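Local coordinates for putative sugar ABC transporter, substrate-binding protein (Clostridium phytofermentans, PDB 4WZZ) that binds L-rhamnose between its two lobes and probably delivers the sugar to an ABC transporter for uptake, at residues 273-278 with 297-302; 64-69 with 248-253; 99-104 with 126-131. One frame throughout, in Å; residues are numbered along the deposited sequence. Where two conformers were deposited one is given.

Contact 1 (273-278 with 297-302). With RAM (alpha-L-rhamnopyranose), chain B.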
ATOM      1  N   LEU A 273      -7.558  -5.200   0.864  1.00  6.71           N
ATOM      2  CA  LEU A 273      -6.368  -4.843   1.645  1.00  7.31           C
ATOM      3  C   LEU A 273      -6.806  -3.861   2.721  1.00  9.73           C
ATOM      4  O   LEU A 273      -7.094  -2.718   2.431  1.00  8.07           O
ATOM      5  CB  LEU A 273      -5.308  -4.225   0.714  1.00  6.82           C
ATOM      6  CG  LEU A 273      -4.885  -5.157  -0.434  1.00 10.14           C
ATOM      7  CD1 LEU A 273      -3.897  -4.450  -1.352  1.00 12.13           C
ATOM      8  CD2 LEU A 273      -4.326  -6.512   0.087  1.00 10.49           C
ATOM      9  N   GLY A 274      -6.855  -4.305   3.969  1.00  8.83           N
ATOM     10  CA  GLY A 274      -7.395  -3.479   5.024  1.00  7.86           C
ATOM     11  C   GLY A 274      -6.621  -3.535   6.341  1.00  8.02           C
ATOM     12  O   GLY A 274      -5.822  -4.442   6.588  1.00  8.20           O
ATOM     13  N   LEU A 275      -6.886  -2.554   7.196  1.00  8.71           N
ATOM     14  CA  LEU A 275      -6.284  -2.499   8.530  1.00  9.37           C
ATOM     15  C   LEU A 275      -7.087  -3.380   9.458  1.00 10.17           C
ATOM     16  O   LEU A 275      -8.308  -3.225   9.544  1.00  9.76           O
ATOM     17  CB  LEU A 275      -6.306  -1.078   9.092  1.00  9.79           C
ATOM     18  CG  LEU A 275      -5.318  -0.085   8.460  1.00  9.90           C
ATOM     19  CD1 LEU A 275      -5.505   1.290   9.046  1.00 11.02           C
ATOM     20  CD2 LEU A 275      -3.877  -0.505   8.646  1.00  9.67           C
ATOM     21  N   PRO A 276      -6.418  -4.310  10.154  1.00  9.82           N
ATOM     22  CA  PRO A 276      -7.150  -5.106  11.157  1.00 10.44           C
ATOM     23  C   PRO A 276      -7.972  -4.265  12.153  1.00 10.96           C
ATOM     24  O   PRO A 276      -9.120  -4.604  12.498  1.00 11.61           O
ATOM     25  CB  PRO A 276      -6.027  -5.882  11.856  1.00 11.04           C
ATOM     26  CG  PRO A 276      -4.965  -6.059  10.767  1.00 11.44           C
ATOM     27  CD  PRO A 276      -5.004  -4.729  10.028  1.00  9.91           C
ATOM     28  N   SER A 277      -7.410  -3.155  12.603  1.00 11.20           N
ATOM     29  CA  SER A 277      -8.074  -2.260  13.559  1.00 12.27           C
ATOM     30  C   SER A 277      -9.426  -1.736  13.046  1.00 13.92           C
ATOM     31  O   SER A 277     -10.386  -1.622  13.809  1.00 17.99           O
ATOM     32  CB  SER A 277      -7.161  -1.084  13.907  1.00 14.43           C
ATOM     33  OG  SER A 277      -6.893  -0.313  12.744  1.00 13.53           O
ATOM     34  N   GLU A 278      -9.495  -1.411  11.762  1.00 11.54           N
ATOM     35  CA  GLU A 278     -10.713  -0.900  11.143  1.00 11.16           C
ATOM     36  C   GLU A 278     -11.696  -2.001  10.722  1.00 16.89           C
ATOM     37  O   GLU A 278     -12.918  -1.799  10.715  1.00 18.32           O
ATOM     38  CB  GLU A 278     -10.340  -0.075   9.909  1.00 12.25           C
ATOM     39  CG  GLU A 278      -9.621   1.206  10.248  1.00 14.41           C
ATOM     40  CD  GLU A 278      -9.444   2.103   9.036  1.00 20.78           C
ATOM     41  OE1 GLU A 278      -9.000   1.618   7.984  1.00 15.34           O
ATOM     42  OE2 GLU A 278      -9.741   3.303   9.147  1.00 20.87           O
ATOM     43  N   TRP A 297      -0.201  -6.367   5.654  1.00 10.05           N
ATOM     44  CA  TRP A 297       1.227  -6.445   5.976  1.00 10.78           C
ATOM     45  C   TRP A 297       1.361  -5.397   7.062  1.00 13.78           C
ATOM     46  O   TRP A 297       0.416  -4.654   7.312  1.00 13.96           O
ATOM     47  CB  TRP A 297       2.127  -6.099   4.758  1.00 12.19           C
ATOM     48  CG  TRP A 297       1.745  -4.800   4.188  1.00 11.09           C
ATOM     49  CD1 TRP A 297       2.085  -3.568   4.637  1.00 10.65           C
ATOM     50  CD2 TRP A 297       0.859  -4.607   3.089  1.00 10.42           C
ATOM     51  NE1 TRP A 297       1.478  -2.603   3.873  1.00 11.03           N
ATOM     52  CE2 TRP A 297       0.705  -3.219   2.918  1.00  8.83           C
ATOM     53  CE3 TRP A 297       0.191  -5.475   2.230  1.00 12.54           C
ATOM     54  CZ2 TRP A 297      -0.102  -2.676   1.913  1.00  9.00           C
ATOM     55  CZ3 TRP A 297      -0.589  -4.938   1.227  1.00 10.88           C
ATOM     56  CH2 TRP A 297      -0.744  -3.551   1.087  1.00  9.01           C
ATOM     57  N   ASN A 298       2.512  -5.308   7.719  1.00 14.61           N
ATOM     58  CA  ASN A 298       2.636  -4.372   8.815  1.00 11.51           C
ATOM     59  C   ASN A 298       3.110  -3.014   8.309  1.00 12.39           C
ATOM     60  O   ASN A 298       4.269  -2.879   7.911  1.00 13.15           O
ATOM     61  CB  ASN A 298       3.601  -4.927   9.877  1.00 12.13           C
ATOM     62  CG  ASN A 298       3.652  -4.074  11.127  1.00 15.48           C
ATOM     63  OD1 ASN A 298       3.503  -2.856  11.072  1.00 18.58           O
ATOM     64  ND2 ASN A 298       3.897  -4.712  12.275  1.00 16.85           N
ATOM     65  N   PRO A 299       2.221  -2.006   8.324  1.00 12.30           N
ATOM     66  CA  PRO A 299       2.613  -0.697   7.775  1.00 11.14           C
ATOM     67  C   PRO A 299       3.689  -0.002   8.601  1.00 11.55           C
ATOM     68  O   PRO A 299       4.456   0.816   8.086  1.00 13.82           O
ATOM     69  CB  PRO A 299       1.316   0.108   7.784  1.00 15.54           C
ATOM     70  CG  PRO A 299       0.497  -0.522   8.877  1.00 13.82           C
ATOM     71  CD  PRO A 299       0.852  -1.990   8.883  1.00 12.46           C
ATOM     72  N   ILE A 300       3.726  -0.306   9.893  1.00 12.66           N
ATOM     73  CA  ILE A 300       4.746   0.254  10.763  1.00 13.10           C
ATOM     74  C   ILE A 300       6.118  -0.288  10.354  1.00 13.49           C
ATOM     75  O   ILE A 300       7.092   0.450  10.211  1.00 16.99           O
ATOM     76  CB  ILE A 300       4.470  -0.072  12.237  1.00 14.84           C
ATOM     77  CG1 ILE A 300       3.095   0.457  12.635  1.00 16.16           C
ATOM     78  CG2 ILE A 300       5.549   0.521  13.116  1.00 17.83           C
ATOM     79  CD1 ILE A 300       2.655   0.031  13.999  1.00 21.01           C
ATOM     80  N   GLN A 301       6.187  -1.598  10.144  1.00 14.78           N
ATOM     81  CA  GLN A 301       7.422  -2.214   9.698  1.00 16.05           C
ATOM     82  C   GLN A 301       7.799  -1.796   8.281  1.00 13.41           C
ATOM     83  O   GLN A 301       9.000  -1.695   7.966  1.00 16.12           O
ATOM     84  CB  GLN A 301       7.329  -3.740   9.810  1.00 17.57           C
ATOM     85  CG  GLN A 301       7.271  -4.198  11.259  1.00 22.10           C
ATOM     86  CD  GLN A 301       7.204  -5.702  11.418  1.00 24.71           C
ATOM     87  OE1 GLN A 301       6.590  -6.390  10.622  1.00 24.28           O
ATOM     88  NE2 GLN A 301       7.808  -6.211  12.482  1.00 30.76           N
ATOM     89  N   LEU A 302       6.806  -1.513   7.430  1.00 13.81           N
ATOM     90  CA  LEU A 302       7.096  -0.981   6.101  1.00 13.74           C
ATOM     91  C   LEU A 302       7.836   0.335   6.303  1.00 18.42           C
ATOM     92  O   LEU A 302       8.866   0.602   5.666  1.00 15.05           O
ATOM     93  CB  LEU A 302       5.829  -0.755   5.290  1.00 13.26           C
ATOM     94  CG  LEU A 302       6.048  -0.087   3.931  1.00 12.97           C
ATOM     95  CD1 LEU A 302       6.944  -0.956   3.040  1.00 17.08           C
ATOM     96  CD2 LEU A 302       4.739   0.201   3.193  1.00 12.85           C
TER
HETATM   97  C1  RAM B 401      -4.274   2.691   1.362  1.00  9.99           C
HETATM   98  C2  RAM B 401      -3.195   3.369   0.527  1.00  9.31           C
HETATM   99  C3  RAM B 401      -1.879   2.590   0.530  1.00  9.34           C
HETATM  100  C4  RAM B 401      -2.116   1.110   0.250  1.00  8.93           C
HETATM  101  C5  RAM B 401      -3.195   0.557   1.179  1.00  6.38           C
HETATM  102  C6  RAM B 401      -3.529  -0.891   0.857  1.00  7.27           C
HETATM  103  O1  RAM B 401      -3.949   2.820   2.702  1.00 14.55           O
HETATM  104  O2  RAM B 401      -3.720   3.472  -0.761  1.00  9.58           O
HETATM  105  O3  RAM B 401      -1.030   3.204  -0.435  1.00  9.79           O
HETATM  106  O4  RAM B 401      -0.907   0.393   0.419  1.00  8.74           O
HETATM  107  O5  RAM B 401      -4.375   1.307   1.078  1.00  8.18           O
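Trp297 opens the second segment and meets Leu273 at the six-membered end of its indole, where CH2 lies 4.1 Å from Leu273 CD1, near the plane of the ring. The CB of the tryptophan points away from 273-278; with CG set between the backbone N and the carbonyl carbon (chi1 53°), the indole swings back toward Leu273 and the sugar. Rhamnose O4 also lies at the edge of the ring, in its plane, 3.5 Å from Trp297 CZ2. The methyl of the sugar is touched from both segments, rhamnose C6 lying 3.9 Å from Trp297 CH2 and 3.8 Å from Leu273 CB. Trp297 NE1 is spent on a hydrogen bond to Tyr68 OH. Next, Asn298 is the N-cap of helix 299-315: its OD1 receives Gln301 N at 3.1 Å, from above the carbonyl plane, and Ile300 N in a weak bond. Pro299, in the first turn, sets CG 4.4 Å from Leu275 CD2, a looser apolar touch, and Tyr371 and Tyr68 also lie against this proline. Between the two segments everything is apolar and buried, consistent with a preference for the 6-deoxy end of rhamnose, where a hydroxymethyl sugar would carry an oxygen.

Contact 2 (64-69 with 248-253). With RAM (alpha-L-rhamnopyranose), chain B.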
ATOM      1  N   ALA A  64      -3.311  12.825   3.672  1.00 12.28           N
ATOM      2  CA  ALA A  64      -3.903  13.003   5.002  1.00 12.40           C
ATOM      3  C   ALA A  64      -5.164  12.159   5.154  1.00 11.90           C
ATOM      4  O   ALA A  64      -5.766  11.755   4.171  1.00 16.33           O
ATOM      5  CB  ALA A  64      -4.256  14.459   5.209  1.00 15.99           C
ATOM      6  N   GLY A  65      -5.555  11.932   6.403  1.00 11.96           N
ATOM      7  CA  GLY A  65      -6.862  11.388   6.694  1.00 15.39           C
ATOM      8  C   GLY A  65      -6.906   9.891   6.484  1.00 18.59           C
ATOM      9  O   GLY A  65      -7.981   9.332   6.297  1.00 21.04           O
ATOM     10  N   ASN A  66      -5.747   9.244   6.501  1.00 12.51           N
ATOM     11  CA  ASN A  66      -5.664   7.792   6.261  1.00 11.01           C
ATOM     12  C   ASN A  66      -4.801   7.131   7.328  1.00 11.33           C
ATOM     13  O   ASN A  66      -3.586   7.312   7.367  1.00 10.89           O
ATOM     14  CB  ASN A  66      -5.061   7.522   4.872  1.00 11.81           C
ATOM     15  CG  ASN A  66      -4.966   6.049   4.562  1.00 11.29           C
ATOM     16  OD1 ASN A  66      -5.173   5.211   5.438  1.00 13.91           O
ATOM     17  ND2 ASN A  66      -4.641   5.724   3.317  1.00 11.56           N
ATOM     18  N   PRO A  67      -5.412   6.381   8.240  1.00 10.47           N
ATOM     19  CA  PRO A  67      -4.649   5.791   9.338  1.00 10.75           C
ATOM     20  C   PRO A  67      -3.500   4.894   8.889  1.00 10.59           C
ATOM     21  O   PRO A  67      -2.495   4.807   9.605  1.00 13.80           O
ATOM     22  CB  PRO A  67      -5.713   4.996  10.127  1.00 14.87           C
ATOM     23  CG  PRO A  67      -6.999   5.579   9.735  1.00 22.58           C
ATOM     24  CD  PRO A  67      -6.863   6.151   8.370  1.00 14.88           C
ATOM     25  N   TYR A  68      -3.643   4.241   7.733  1.00 10.17           N
ATOM     26  CA  TYR A  68      -2.570   3.404   7.215  1.00 10.16           C
ATOM     27  C   TYR A  68      -1.322   4.264   7.006  1.00 10.46           C
ATOM     28  O   TYR A  68      -0.212   3.878   7.375  1.00 10.77           O
ATOM     29  CB  TYR A  68      -3.004   2.741   5.913  1.00 10.82           C
ATOM     30  CG  TYR A  68      -1.889   2.072   5.165  1.00 10.29           C
ATOM     31  CD1 TYR A  68      -1.032   2.810   4.362  1.00 10.09           C
ATOM     32  CD2 TYR A  68      -1.682   0.699   5.253  1.00 11.28           C
ATOM     33  CE1 TYR A  68       0.005   2.203   3.663  1.00 10.35           C
ATOM     34  CE2 TYR A  68      -0.631   0.091   4.569  1.00 11.94           C
ATOM     35  CZ  TYR A  68       0.200   0.849   3.777  1.00 10.45           C
ATOM     36  OH  TYR A  68       1.237   0.241   3.093  1.00 10.85           O
ATOM     37  N   ASN A  69      -1.512   5.448   6.448  1.00 10.47           N
ATOM     38  CA  ASN A  69      -0.378   6.331   6.175  1.00 12.33           C
ATOM     39  C   ASN A  69       0.263   6.845   7.461  1.00 11.43           C
ATOM     40  O   ASN A  69       1.474   7.063   7.527  1.00 12.52           O
ATOM     41  CB  ASN A  69      -0.806   7.527   5.326  1.00 10.90           C
ATOM     42  CG  ASN A  69      -1.202   7.139   3.908  1.00 10.61           C
ATOM     43  OD1 ASN A  69      -0.839   6.074   3.421  1.00 11.34           O
ATOM     44  ND2 ASN A  69      -1.950   7.998   3.244  1.00 11.20           N
ATOM     45  N   THR A 248      -7.440  -1.243  -0.938  1.00  6.75           N
ATOM     46  CA  THR A 248      -7.144   0.046  -0.326  1.00  7.23           C
ATOM     47  C   THR A 248      -7.768   0.020   1.066  1.00  8.30           C
ATOM     48  O   THR A 248      -8.916  -0.399   1.230  1.00  7.98           O
ATOM     49  CB  THR A 248      -7.737   1.250  -1.102  1.00 10.25           C
ATOM     50  OG1 THR A 248      -8.070   2.286  -0.168  1.00  9.15           O
ATOM     51  CG2 THR A 248      -8.982   0.848  -1.896  1.00 11.10           C
ATOM     52  N   THR A 249      -6.990   0.385   2.071  1.00  7.68           N
ATOM     53  CA  THR A 249      -7.498   0.307   3.430  1.00  8.12           C
ATOM     54  C   THR A 249      -8.700   1.222   3.635  1.00 10.39           C
ATOM     55  O   THR A 249      -9.644   0.880   4.350  1.00  9.78           O
ATOM     56  CB  THR A 249      -6.420   0.597   4.480  1.00  8.07           C
ATOM     57  OG1 THR A 249      -5.981   1.951   4.352  1.00  8.99           O
ATOM     58  CG2 THR A 249      -5.264  -0.379   4.360  1.00  8.30           C
ATOM     59  N   VAL A 250      -8.694   2.377   2.986  1.00  9.46           N
ATOM     60  CA  VAL A 250      -9.800   3.308   3.091  1.00  9.29           C
ATOM     61  C   VAL A 250     -11.029   2.750   2.372  1.00  8.70           C
ATOM     62  O   VAL A 250     -12.142   2.742   2.912  1.00  9.01           O
ATOM     63  CB  VAL A 250      -9.419   4.689   2.525  1.00  8.49           C
ATOM     64  CG1 VAL A 250     -10.634   5.639   2.474  1.00 10.17           C
ATOM     65  CG2 VAL A 250      -8.290   5.302   3.350  1.00 10.31           C
ATOM     66  N   GLY A 251     -10.833   2.279   1.150  1.00  9.03           N
ATOM     67  CA  GLY A 251     -11.933   1.757   0.370  1.00  8.42           C
ATOM     68  C   GLY A 251     -12.614   0.562   1.003  1.00  7.74           C
ATOM     69  O   GLY A 251     -13.853   0.465   1.007  1.00  8.52           O
ATOM     70  N   ILE A 252     -11.820  -0.365   1.535  1.00  7.80           N
ATOM     71  CA  ILE A 252     -12.425  -1.570   2.087  1.00  7.24           C
ATOM     72  C   ILE A 252     -13.264  -1.243   3.322  1.00  7.64           C
ATOM     73  O   ILE A 252     -14.352  -1.787   3.501  1.00  7.89           O
ATOM     74  CB  ILE A 252     -11.402  -2.691   2.346  1.00  8.80           C
ATOM     75  CG1 ILE A 252     -12.122  -4.037   2.535  1.00  8.40           C
ATOM     76  CG2 ILE A 252     -10.474  -2.343   3.516  1.00  7.74           C
ATOM     77  CD1 ILE A 252     -11.173  -5.188   2.801  1.00  8.75           C
HETATM   78  N   MSE A 253     -12.801  -0.349   4.175  0.55  7.88           N
HETATM   79  CA  MSE A 253     -13.611  -0.063   5.351  0.55  8.65           C
HETATM   80  C   MSE A 253     -14.850   0.768   4.995  0.55 11.43           C
HETATM   81  O   MSE A 253     -15.901   0.626   5.628  0.55 13.18           O
HETATM   82  CB  MSE A 253     -12.790   0.501   6.513  0.55  8.72           C
HETATM   83  CG  MSE A 253     -12.041   1.795   6.280  0.55 13.74           C
HETATM   84 SE   MSE A 253     -13.123   3.384   6.482  0.55 27.95          SE
HETATM   85  CE  MSE A 253     -14.664   2.684   7.437  0.55  9.90           C
TER
HETATM   86  C1  RAM B 401      -4.274   2.691   1.362  1.00  9.99           C
HETATM   87  C2  RAM B 401      -3.195   3.369   0.527  1.00  9.31           C
HETATM   88  C3  RAM B 401      -1.879   2.590   0.530  1.00  9.34           C
HETATM   89  C4  RAM B 401      -2.116   1.110   0.250  1.00  8.93           C
HETATM   90  C5  RAM B 401      -3.195   0.557   1.179  1.00  6.38           C
HETATM   91  C6  RAM B 401      -3.529  -0.891   0.857  1.00  7.27           C
HETATM   92  O1  RAM B 401      -3.949   2.820   2.702  1.00 14.55           O
HETATM   93  O2  RAM B 401      -3.720   3.472  -0.761  1.00  9.58           O
HETATM   94  O3  RAM B 401      -1.030   3.204  -0.435  1.00  9.79           O
HETATM   95  O4  RAM B 401      -0.907   0.393   0.419  1.00  8.74           O
HETATM   96  O5  RAM B 401      -4.375   1.307   1.078  1.00  8.18           O
HETATM   97  O   HOH W   1      -7.421   3.107   6.207  1.00 14.85           O
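Asn66 lays its amide against Val250, the carbon CG 3.6 Å from Val250 CG2, so that a methyl group backs the flat group as it reaches for the sugar. With CG trans to the backbone N (chi1 -179°), the amide extends to the anomeric hydroxyl: Asn66 ND2 donates to rhamnose O1 at 3.0 Å in a nearly straight bond (167°). The other end of the amide is held as well, since OD1 caps helix 67-82 by accepting Tyr68 N from above the carbonyl plane and accepts a hydrogen bond from a water. That water also sits 2.6 Å from Thr249 OG1, linking the two segments. Thr249 crosses Asn66 at about a right angle and grips the sugar twice, its OG1 2.8 Å from rhamnose O1 and its backbone N donating to the ring oxygen O5 at 2.9 Å. Tyr68 CB packs against Thr249 OG1. The tyrosine spreads one ring face beneath the pyranose, with rhamnose C5 over the centre of the ring; its OH bonds Asp143. Thr248 OG1 caps helix 249-261 through Gly251 N at 3.1 Å (176°), and also bonds Asp222. Two helix N-termini that meet beside the O1 end of a sugar stacked on an aromatic ring belong to the cleft of the periplasmic-binding-protein fold, as in other sugar-binding members, here in its rhamnose-bound state.

Contact 3 (99-104 with 126-131)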
ATOM      1  N   ASP A  99      -0.794  17.793  -5.067  1.00 19.83           N
ATOM      2  CA  ASP A  99      -0.588  18.089  -3.656  1.00 18.64           C
ATOM      3  C   ASP A  99       0.728  17.520  -3.155  1.00 24.74           C
ATOM      4  O   ASP A  99       1.345  18.073  -2.250  1.00 25.02           O
ATOM      5  CB  ASP A  99      -1.769  17.604  -2.809  1.00 20.23           C
ATOM      6  CG  ASP A  99      -2.990  18.490  -2.956  1.00 27.96           C
ATOM      7  OD1 ASP A  99      -2.855  19.592  -3.537  1.00 25.01           O
ATOM      8  OD2 ASP A  99      -4.077  18.107  -2.475  1.00 30.76           O
ATOM      9  N   GLN A 100       1.180  16.436  -3.765  1.00 19.28           N
ATOM     10  CA  GLN A 100       2.470  15.856  -3.418  1.00 24.66           C
ATOM     11  C   GLN A 100       3.667  16.667  -3.862  1.00 27.95           C
ATOM     12  O   GLN A 100       4.679  16.735  -3.169  1.00 26.92           O
ATOM     13  CB  GLN A 100       2.594  14.437  -3.980  1.00 28.31           C
ATOM     14  CG  GLN A 100       2.634  13.477  -2.883  1.00 24.42           C
ATOM     15  CD  GLN A 100       2.691  12.039  -3.293  1.00 19.14           C
ATOM     16  OE1 GLN A 100       2.723  11.689  -4.484  1.00 17.03           O
ATOM     17  NE2 GLN A 100       2.706  11.170  -2.284  1.00 19.14           N
ATOM     18  N   ILE A 101       3.566  17.261  -5.040  1.00 22.12           N
ATOM     19  CA  ILE A 101       4.626  18.077  -5.560  1.00 23.05           C
ATOM     20  C   ILE A 101       4.863  19.255  -4.622  1.00 21.87           C
ATOM     21  O   ILE A 101       5.998  19.635  -4.362  1.00 28.17           O
ATOM     22  CB  ILE A 101       4.279  18.554  -6.977  1.00 23.05           C
ATOM     23  CG1 ILE A 101       4.347  17.359  -7.935  1.00 26.29           C
ATOM     24  CG2 ILE A 101       5.237  19.636  -7.394  1.00 24.49           C
ATOM     25  CD1 ILE A 101       3.611  17.555  -9.264  1.00 26.57           C
ATOM     26  N   THR A 102       3.785  19.817  -4.088  1.00 22.48           N
ATOM     27  CA  THR A 102       3.918  20.887  -3.123  1.00 22.36           C
ATOM     28  C   THR A 102       4.764  20.408  -1.936  1.00 22.01           C
ATOM     29  O   THR A 102       5.637  21.127  -1.462  1.00 23.16           O
ATOM     30  CB  THR A 102       2.538  21.359  -2.648  1.00 28.77           C
ATOM     31  OG1 THR A 102       1.828  21.882  -3.770  1.00 30.74           O
ATOM     32  CG2 THR A 102       2.661  22.430  -1.580  1.00 33.18           C
ATOM     33  N   CYS A 103       4.513  19.189  -1.474  1.00 18.68           N
ATOM     34  CA  CYS A 103       5.282  18.644  -0.349  1.00 20.71           C
ATOM     35  C   CYS A 103       6.733  18.376  -0.735  1.00 18.80           C
ATOM     36  O   CYS A 103       7.640  18.592   0.059  1.00 21.39           O
ATOM     37  CB  CYS A 103       4.645  17.361   0.203  1.00 20.23           C
ATOM     38  SG  CYS A 103       2.991  17.588   0.883  1.00 19.74           S
ATOM     39  N   ILE A 104       6.967  17.875  -1.938  1.00 23.57           N
ATOM     40  CA  ILE A 104       8.345  17.632  -2.362  1.00 19.56           C
ATOM     41  C   ILE A 104       9.087  18.938  -2.355  1.00 22.79           C
ATOM     42  O   ILE A 104      10.227  19.035  -1.884  1.00 24.48           O
ATOM     43  CB  ILE A 104       8.405  17.029  -3.757  1.00 21.49           C
ATOM     44  CG1 ILE A 104       7.754  15.642  -3.728  1.00 21.30           C
ATOM     45  CG2 ILE A 104       9.859  16.969  -4.236  1.00 26.34           C
ATOM     46  CD1 ILE A 104       7.290  15.153  -5.066  1.00 20.22           C
ATOM     47  N   GLU A 126       8.247  13.199 -11.330  1.00 25.71           N
ATOM     48  CA  GLU A 126       9.617  13.013 -11.776  1.00 27.18           C
ATOM     49  C   GLU A 126      10.385  14.341 -11.821  1.00 27.40           C
ATOM     50  O   GLU A 126      11.541  14.395 -11.405  1.00 30.91           O
ATOM     51  CB  GLU A 126       9.692  12.285 -13.127  1.00 29.77           C
ATOM     52  CG  GLU A 126      11.134  12.179 -13.654  1.00 29.04           C
ATOM     53  CD  GLU A 126      11.318  11.204 -14.808  1.00 31.00           C
ATOM     54  OE1 GLU A 126      10.363  10.490 -15.196  1.00 29.56           O
ATOM     55  OE2 GLU A 126      12.452  11.155 -15.322  1.00 31.11           O
ATOM     56  N   PRO A 127       9.763  15.409 -12.334  1.00 28.96           N
ATOM     57  CA  PRO A 127      10.547  16.654 -12.341  1.00 31.33           C
ATOM     58  C   PRO A 127      10.948  17.138 -10.942  1.00 32.99           C
ATOM     59  O   PRO A 127      12.104  17.520 -10.746  1.00 36.03           O
ATOM     60  CB  PRO A 127       9.601  17.657 -13.003  1.00 35.15           C
ATOM     61  CG  PRO A 127       8.731  16.826 -13.874  1.00 34.02           C
ATOM     62  CD  PRO A 127       8.539  15.526 -13.145  1.00 29.73           C
ATOM     63  N   ALA A 128      10.023  17.120  -9.989  1.00 28.14           N
ATOM     64  CA  ALA A 128      10.343  17.613  -8.656  1.00 28.02           C
ATOM     65  C   ALA A 128      11.376  16.721  -7.973  1.00 29.07           C
ATOM     66  O   ALA A 128      12.290  17.214  -7.296  1.00 29.02           O
ATOM     67  CB  ALA A 128       9.093  17.728  -7.819  1.00 26.92           C
ATOM     68  N   LEU A 129      11.240  15.406  -8.161  1.00 26.69           N
ATOM     69  CA  LEU A 129      12.150  14.461  -7.532  1.00 26.40           C
ATOM     70  C   LEU A 129      13.521  14.501  -8.186  1.00 27.91           C
ATOM     71  O   LEU A 129      14.546  14.284  -7.528  1.00 28.31           O
ATOM     72  CB  LEU A 129      11.577  13.046  -7.566  1.00 24.95           C
ATOM     73  CG  LEU A 129      10.327  12.871  -6.700  1.00 23.44           C
ATOM     74  CD1 LEU A 129       9.777  11.449  -6.854  1.00 22.19           C
ATOM     75  CD2 LEU A 129      10.631  13.207  -5.226  1.00 24.65           C
ATOM     76  N   THR A 130      13.545  14.772  -9.483  1.00 28.84           N
ATOM     77  CA  THR A 130      14.820  14.953 -10.168  1.00 30.49           C
ATOM     78  C   THR A 130      15.511  16.210  -9.636  1.00 33.28           C
ATOM     79  O   THR A 130      16.721  16.206  -9.410  1.00 34.95           O
ATOM     80  CB  THR A 130      14.626  15.044 -11.683  1.00 31.31           C
ATOM     81  OG1 THR A 130      14.096  13.805 -12.161  1.00 30.98           O
ATOM     82  CG2 THR A 130      15.953  15.311 -12.390  1.00 35.12           C
ATOM     83  N   GLU A 131      14.744  17.277  -9.429  1.00 31.86           N
ATOM     84  CA  GLU A 131      15.287  18.505  -8.846  1.00 33.09           C
ATOM     85  C   GLU A 131      15.864  18.210  -7.464  1.00 32.64           C
ATOM     86  O   GLU A 131      16.909  18.737  -7.097  1.00 33.92           O
ATOM     87  CB  GLU A 131      14.213  19.599  -8.758  1.00 33.04           C
ATOM     88  CG  GLU A 131      14.669  20.884  -8.053  1.00 38.35           C
ATOM     89  CD  GLU A 131      15.850  21.580  -8.751  1.00 47.09           C
ATOM     90  OE1 GLU A 131      16.204  21.201  -9.893  1.00 48.39           O
ATOM     91  OE2 GLU A 131      16.434  22.509  -8.147  1.00 46.49           O
TER
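Two neighbouring helices of a Rossmann-like alpha/beta lobe meet here, both belonging to right-handed beta-alpha-beta crossovers of its parallel sheet: helix 97-110 runs on into strand 114-117, and helix 126-134 follows that strand and leads to strand 138-142. The two segments are almost parallel, 8° between their directions, with axes 9.7 Å apart, as expected for helices packed side by side on one face of such a sheet. Ala128 carries the middle of the seam. Its single methyl points toward the partner helix, and Ala128 CB comes to 3.7 Å from Ile104 CG2. Ile101, one turn before Ile104 on helix 97-110, adds a looser touch, its CG2 4.3 Å from Ala128 CB, toward the more open margin of the contact. Deeper in, Ile104 and Leu129 cross at about a right angle, Ile104 CD1 meeting Leu129 CD2 at 3.9 Å. Both branches of the isoleucine lie near both partners: CG2, trans to the backbone N, makes the closest touch on the alanine, while CG1, beside that N (chi1 -65°), carries CD1 to the closest touch on the leucine. Ile104 is buried and also lies on Ile60 and Ile117, so it joins the helix pair to strands 56-60 and 114-117 below. Gln100, on the sheet side of its helix, bonds the backbone of Val61, Ala118 and Asn120. Within the second helix, Glu126 O accepts twice from one residue, Thr130 N at 2.8 Å and Thr130 OG1 at 2.7 Å, the two donors coming from opposite faces of the carbonyl plane.

From the N terminus, the chain first passes 64-69, which meets 248-253 only after 178 residues, so contact 2 closes a long loop and ties the N-terminal lobe to the C-terminal one. Contact 3 is nested inside that loop: 99-104 and 126-131 are separated by 21 residues and knit two helices of the N-terminal lobe, with its nearest atoms about 8 Å from contact 2. Contact 1 follows in series, closing a short loop of 18 residues between 273-278, which leads into helix 276-279, and 297-302. Contacts 1 and 2 touch and share the rhamnose. Together they join the N-terminal ends of helices 67-82, 249-261 and 299-315 around the cleft, whereas contact 3 lies away from it.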